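Local coordinates for macro domain-containing protein (Thermosipho africanus, PDB 7OMU) that joins a DarT-family domain to a macro domain, with adenosine-5-diphosphoribose bound in the macro domain in this model, at residues E25-I29 with N84-P89; I43-A47 with W80-L85. The protein carries 1 engineered substitution. The contacts are given in a common frame with arbitrary orientation. Residue numbers count along the deposited sequence, not the author numbering.

Contact 1: residues E25-I29 with N84-P89; sequences ELYYI and NLYFQP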
# COMPACT_ATOMS: atom_id res chain seq x y z
N GLU A 25 7.61 16.09 5.73
CA GLU A 25 8.99 15.58 5.55
C GLU A 25 9.15 15.11 4.10
O GLU A 25 8.13 14.86 3.45
CB GLU A 25 9.23 14.39 6.47
CG GLU A 25 9.55 14.76 7.91
CD GLU A 25 9.60 13.58 8.86
OE1 GLU A 25 8.87 12.59 8.60
OE2 GLU A 25 10.38 13.64 9.85
N LEU A 26 10.38 14.99 3.62
CA LEU A 26 10.72 14.28 2.36
C LEU A 26 11.42 12.96 2.72
O LEU A 26 11.92 12.85 3.85
CB LEU A 26 11.59 15.18 1.48
CG LEU A 26 10.90 16.42 0.92
CD1 LEU A 26 11.91 17.44 0.45
CD2 LEU A 26 9.96 16.06 -0.22
N TYR A 27 11.44 12.00 1.80
CA TYR A 27 11.74 10.57 2.10
C TYR A 27 12.67 10.00 1.04
O TYR A 27 12.38 10.13 -0.17
CB TYR A 27 10.43 9.79 2.17
CG TYR A 27 9.43 10.33 3.16
CD1 TYR A 27 9.52 10.01 4.51
CD2 TYR A 27 8.42 11.18 2.77
CE1 TYR A 27 8.63 10.52 5.44
CE2 TYR A 27 7.51 11.69 3.68
CZ TYR A 27 7.61 11.36 5.02
OH TYR A 27 6.73 11.87 5.92
N TYR A 28 13.77 9.38 1.48
CA TYR A 28 14.75 8.65 0.64
C TYR A 28 14.72 7.17 1.05
O TYR A 28 15.03 6.87 2.22
CB TYR A 28 16.14 9.26 0.78
CG TYR A 28 17.22 8.57 -0.02
CD1 TYR A 28 17.37 8.81 -1.38
CD2 TYR A 28 18.10 7.69 0.58
CE1 TYR A 28 18.38 8.19 -2.11
CE2 TYR A 28 19.10 7.06 -0.13
CZ TYR A 28 19.25 7.31 -1.48
OH TYR A 28 20.25 6.68 -2.17
N ILE A 29 14.33 6.30 0.12
CA ILE A 29 14.32 4.81 0.30
C ILE A 29 15.75 4.30 0.09
O ILE A 29 16.37 4.73 -0.90
CB ILE A 29 13.35 4.15 -0.69
CG1 ILE A 29 11.92 4.66 -0.52
CG2 ILE A 29 13.41 2.63 -0.58
CD1 ILE A 29 11.04 4.39 -1.71
N ASN A 84 17.08 11.59 -5.17
CA ASN A 84 15.61 11.50 -5.36
C ASN A 84 14.92 11.41 -3.99
O ASN A 84 14.95 10.32 -3.39
CB ASN A 84 15.26 10.32 -6.27
CG ASN A 84 13.85 10.38 -6.82
OD1 ASN A 84 13.64 10.78 -7.96
ND2 ASN A 84 12.88 9.97 -6.02
N LEU A 85 14.35 12.52 -3.52
CA LEU A 85 13.57 12.61 -2.26
C LEU A 85 12.08 12.61 -2.60
O LEU A 85 11.59 13.64 -3.07
CB LEU A 85 13.97 13.88 -1.51
CG LEU A 85 15.46 14.06 -1.24
CD1 LEU A 85 15.72 15.30 -0.41
CD2 LEU A 85 16.03 12.83 -0.56
N TYR A 86 11.38 11.49 -2.36
CA TYR A 86 9.94 11.32 -2.66
C TYR A 86 9.10 12.11 -1.66
O TYR A 86 9.49 12.20 -0.49
CB TYR A 86 9.53 9.84 -2.58
CG TYR A 86 10.14 8.93 -3.61
CD1 TYR A 86 9.74 8.97 -4.94
CD2 TYR A 86 11.09 7.99 -3.26
CE1 TYR A 86 10.28 8.12 -5.89
CE2 TYR A 86 11.64 7.13 -4.19
CZ TYR A 86 11.23 7.19 -5.51
OH TYR A 86 11.78 6.34 -6.43
N PHE A 87 7.96 12.65 -2.10
CA PHE A 87 6.91 13.24 -1.22
C PHE A 87 6.11 12.10 -0.58
O PHE A 87 5.62 12.28 0.56
CB PHE A 87 5.98 14.15 -2.02
CG PHE A 87 6.65 15.38 -2.57
CD1 PHE A 87 6.87 16.47 -1.75
CD2 PHE A 87 7.08 15.42 -3.88
CE1 PHE A 87 7.50 17.60 -2.25
CE2 PHE A 87 7.72 16.55 -4.37
CZ PHE A 87 7.92 17.64 -3.56
N GLN A 88 5.97 11.00 -1.32
CA GLN A 88 5.26 9.77 -0.88
C GLN A 88 6.17 8.57 -1.12
O GLN A 88 6.36 8.16 -2.26
CB GLN A 88 3.95 9.63 -1.65
CG GLN A 88 3.25 8.30 -1.40
CD GLN A 88 2.89 8.14 0.05
OE1 GLN A 88 3.66 7.59 0.85
NE2 GLN A 88 1.72 8.66 0.40
N PRO A 89 6.78 7.99 -0.07
CA PRO A 89 7.63 6.80 -0.23
C PRO A 89 6.84 5.48 -0.36
O PRO A 89 7.39 4.54 -0.92
CB PRO A 89 8.45 6.78 1.06
CG PRO A 89 7.54 7.43 2.09
CD PRO A 89 6.73 8.46 1.32
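Two strands from different sheets cross here at 124°, their axes approaching to 4.4 Å, and so steep an angle allows just one antiparallel bridge, between Y27 and Y86. This hydrogen-bonded pair is closed in both directions: Y27 N donates to Y86 O at 3.0 Å, and Y86 N donates to Y27 O at 2.8 Å. The same carbonyl also receives a CA-H...O contact, with L85 CA 3.5 Å from Y27 O.

Apolar packing flanks the bridge on two faces. On one, L85 fills the space between L26 and Y28: L26 CB lies 4.0 Å from L85 CB, and Y28 CB 3.8 Å from L85 CD2. Leucine's branched, apolar end suits such gaps, and L26 CD2 also reaches F87 CD1 at 3.5 Å. On the other, beta-branched I29, a shape at home in strands, sets its CD1 3.7 Å from Y86 CE2.

The loop adds a further contact to this second face. F87, with helical backbone angles, turns the chain out of the strand, and P89 comes back over the Y27 ring, its CG 4.1 Å from the ring centroid in a CH-pi contact. A rigid proline's ring C-H groups suit a tyrosine face.

The polar end of Y28 leaves the interface to bond K58. L26 and Y28 pair by backbone with V112 and V110 of strand 107-113, while L85 pairs with C171 of strand 170-174; the bridge thus joins the outermost strands of two sheets in the DarT-family domain, with helix 92-99 covering I29 and Y86.

Contact 2: residues I43-A47 with W80-L85; sequences ILSHA and WEFANL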
# COMPACT_ATOMS: atom_id res chain seq x y z
N ILE A 43 23.12 11.85 1.95
CA ILE A 43 22.38 11.22 0.82
C ILE A 43 23.06 11.68 -0.47
O ILE A 43 22.95 12.88 -0.78
CB ILE A 43 20.88 11.55 0.85
CG1 ILE A 43 20.22 11.08 2.15
CG2 ILE A 43 20.17 10.97 -0.37
CD1 ILE A 43 18.79 11.54 2.32
N LEU A 44 23.75 10.77 -1.16
CA LEU A 44 24.57 11.07 -2.37
C LEU A 44 23.79 10.70 -3.63
O LEU A 44 23.05 9.71 -3.60
CB LEU A 44 25.87 10.26 -2.30
CG LEU A 44 26.63 10.32 -0.97
CD1 LEU A 44 27.93 9.54 -1.07
CD2 LEU A 44 26.87 11.76 -0.55
N SER A 45 23.98 11.46 -4.71
CA SER A 45 23.49 11.13 -6.07
C SER A 45 24.23 9.88 -6.56
O SER A 45 25.35 9.63 -6.07
CB SER A 45 23.67 12.30 -7.00
OG SER A 45 25.04 12.62 -7.18
N HIS A 46 23.62 9.13 -7.49
CA HIS A 46 24.21 7.88 -8.06
C HIS A 46 25.45 8.25 -8.88
O HIS A 46 26.29 7.35 -9.08
CB HIS A 46 23.15 7.06 -8.82
CG HIS A 46 22.23 6.30 -7.92
ND1 HIS A 46 20.85 6.35 -8.06
CD2 HIS A 46 22.46 5.47 -6.88
CE1 HIS A 46 20.28 5.58 -7.15
NE2 HIS A 46 21.25 5.03 -6.41
N ALA A 47 25.56 9.51 -9.30
CA ALA A 47 26.76 10.13 -9.92
C ALA A 47 27.85 10.37 -8.88
O ALA A 47 29.02 10.09 -9.17
CB ALA A 47 26.38 11.43 -10.59
N TRP A 80 20.76 11.46 -12.77
CA TRP A 80 21.59 10.64 -11.84
C TRP A 80 22.58 11.53 -11.07
O TRP A 80 23.24 11.00 -10.15
CB TRP A 80 22.30 9.49 -12.57
CG TRP A 80 23.62 9.82 -13.20
CD1 TRP A 80 23.91 10.89 -13.99
CD2 TRP A 80 24.82 9.04 -13.14
NE1 TRP A 80 25.21 10.85 -14.40
CE2 TRP A 80 25.80 9.72 -13.89
CE3 TRP A 80 25.18 7.84 -12.51
CZ2 TRP A 80 27.11 9.25 -14.03
CZ3 TRP A 80 26.47 7.37 -12.65
CH2 TRP A 80 27.42 8.07 -13.40
N GLU A 81 22.66 12.83 -11.41
CA GLU A 81 23.48 13.85 -10.70
C GLU A 81 22.74 14.32 -9.44
O GLU A 81 23.39 14.92 -8.57
CB GLU A 81 23.78 15.05 -11.59
CG GLU A 81 24.75 14.75 -12.72
CD GLU A 81 25.15 15.97 -13.54
OE1 GLU A 81 25.38 17.03 -12.93
OE2 GLU A 81 25.21 15.87 -14.78
N PHE A 82 21.43 14.06 -9.35
CA PHE A 82 20.55 14.49 -8.22
C PHE A 82 20.23 13.31 -7.31
O PHE A 82 20.43 12.14 -7.71
CB PHE A 82 19.26 15.10 -8.76
CG PHE A 82 19.45 16.36 -9.56
CD1 PHE A 82 19.78 16.30 -10.91
CD2 PHE A 82 19.31 17.61 -8.98
CE1 PHE A 82 19.97 17.46 -11.64
CE2 PHE A 82 19.49 18.77 -9.72
CZ PHE A 82 19.82 18.69 -11.05
N ALA A 83 19.76 13.62 -6.10
CA ALA A 83 19.28 12.66 -5.07
C ALA A 83 17.76 12.73 -5.02
O ALA A 83 17.23 13.85 -4.83
CB ALA A 83 19.90 12.99 -3.74
N ASN A 84 17.08 11.59 -5.17
CA ASN A 84 15.61 11.50 -5.36
C ASN A 84 14.92 11.41 -3.99
O ASN A 84 14.95 10.32 -3.39
CB ASN A 84 15.26 10.32 -6.27
CG ASN A 84 13.85 10.38 -6.82
OD1 ASN A 84 13.64 10.78 -7.96
ND2 ASN A 84 12.88 9.97 -6.02
N LEU A 85 14.35 12.52 -3.52
CA LEU A 85 13.57 12.61 -2.26
C LEU A 85 12.08 12.61 -2.60
O LEU A 85 11.59 13.64 -3.07
CB LEU A 85 13.97 13.88 -1.51
CG LEU A 85 15.46 14.06 -1.24
CD1 LEU A 85 15.72 15.30 -0.41
CD2 LEU A 85 16.03 12.83 -0.56
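The indole of W80, held at chi1 = 86° (p), lies flat beneath the start of helix 46-51. A47 CA sits 3.8 Å from the centroid of its six-membered ring and only 9° off the normal, a CH-pi contact, and A47 CB is 3.8 Å from W80 CE2. A small methyl is what lets backbone and ring come so close. Just beside it, A47 N donates to W80 O at 2.9 Å, using one of the early helix NH groups that has no acceptor within its own helix.

S45 is the N-cap of that helix. Its p rotamer (chi1 = 63°) and extended backbone let OG bond E48 N, and the same oxygen bonds Q175 O; its CB meanwhile presses to 3.1 Å from E81 O, a closeness that a bulkier residue would hardly tolerate. H46 is an m rotamer that passes the indole with its CB 4.3 Å from W80 CE3, then carries its ring off to K58. The CA-to-CB bond of E81 points away from 43-47, and its carboxylate serves R77 in a salt bridge and S78 N in a hydrogen bond.

Deeper in the DarT-family domain the contact becomes purely apolar. I43, in the m,t conformation, splits its branches: CG2 meets A83 CB at 3.9 Å, while CD1 extends to L85 CD2 at 4.2 Å. Strand 43-44 bonds by backbone to strand 176-177, and strand 82-86 to strand 170-174 just before it.

Strand 25-31 opens the modelled chain, and helix 35-41 carries it to strand 43-44 and the start of helix 46-51. After helix 62-70 it reaches 80-85, where contact 2 closes the inner loop; a few residues on, 84-89 closes the outer loop against 25-29 in contact 1. The loops nest without crossing, and both end on strand 82-86, with L85 touching partners in each. Their centres are 12 Å apart, and they meet directly where Y28 CD1 packs 3.7 Å from I43 CG2. Together they tie the edge of one sheet, the edge of a second and a helix start into one region of the domain.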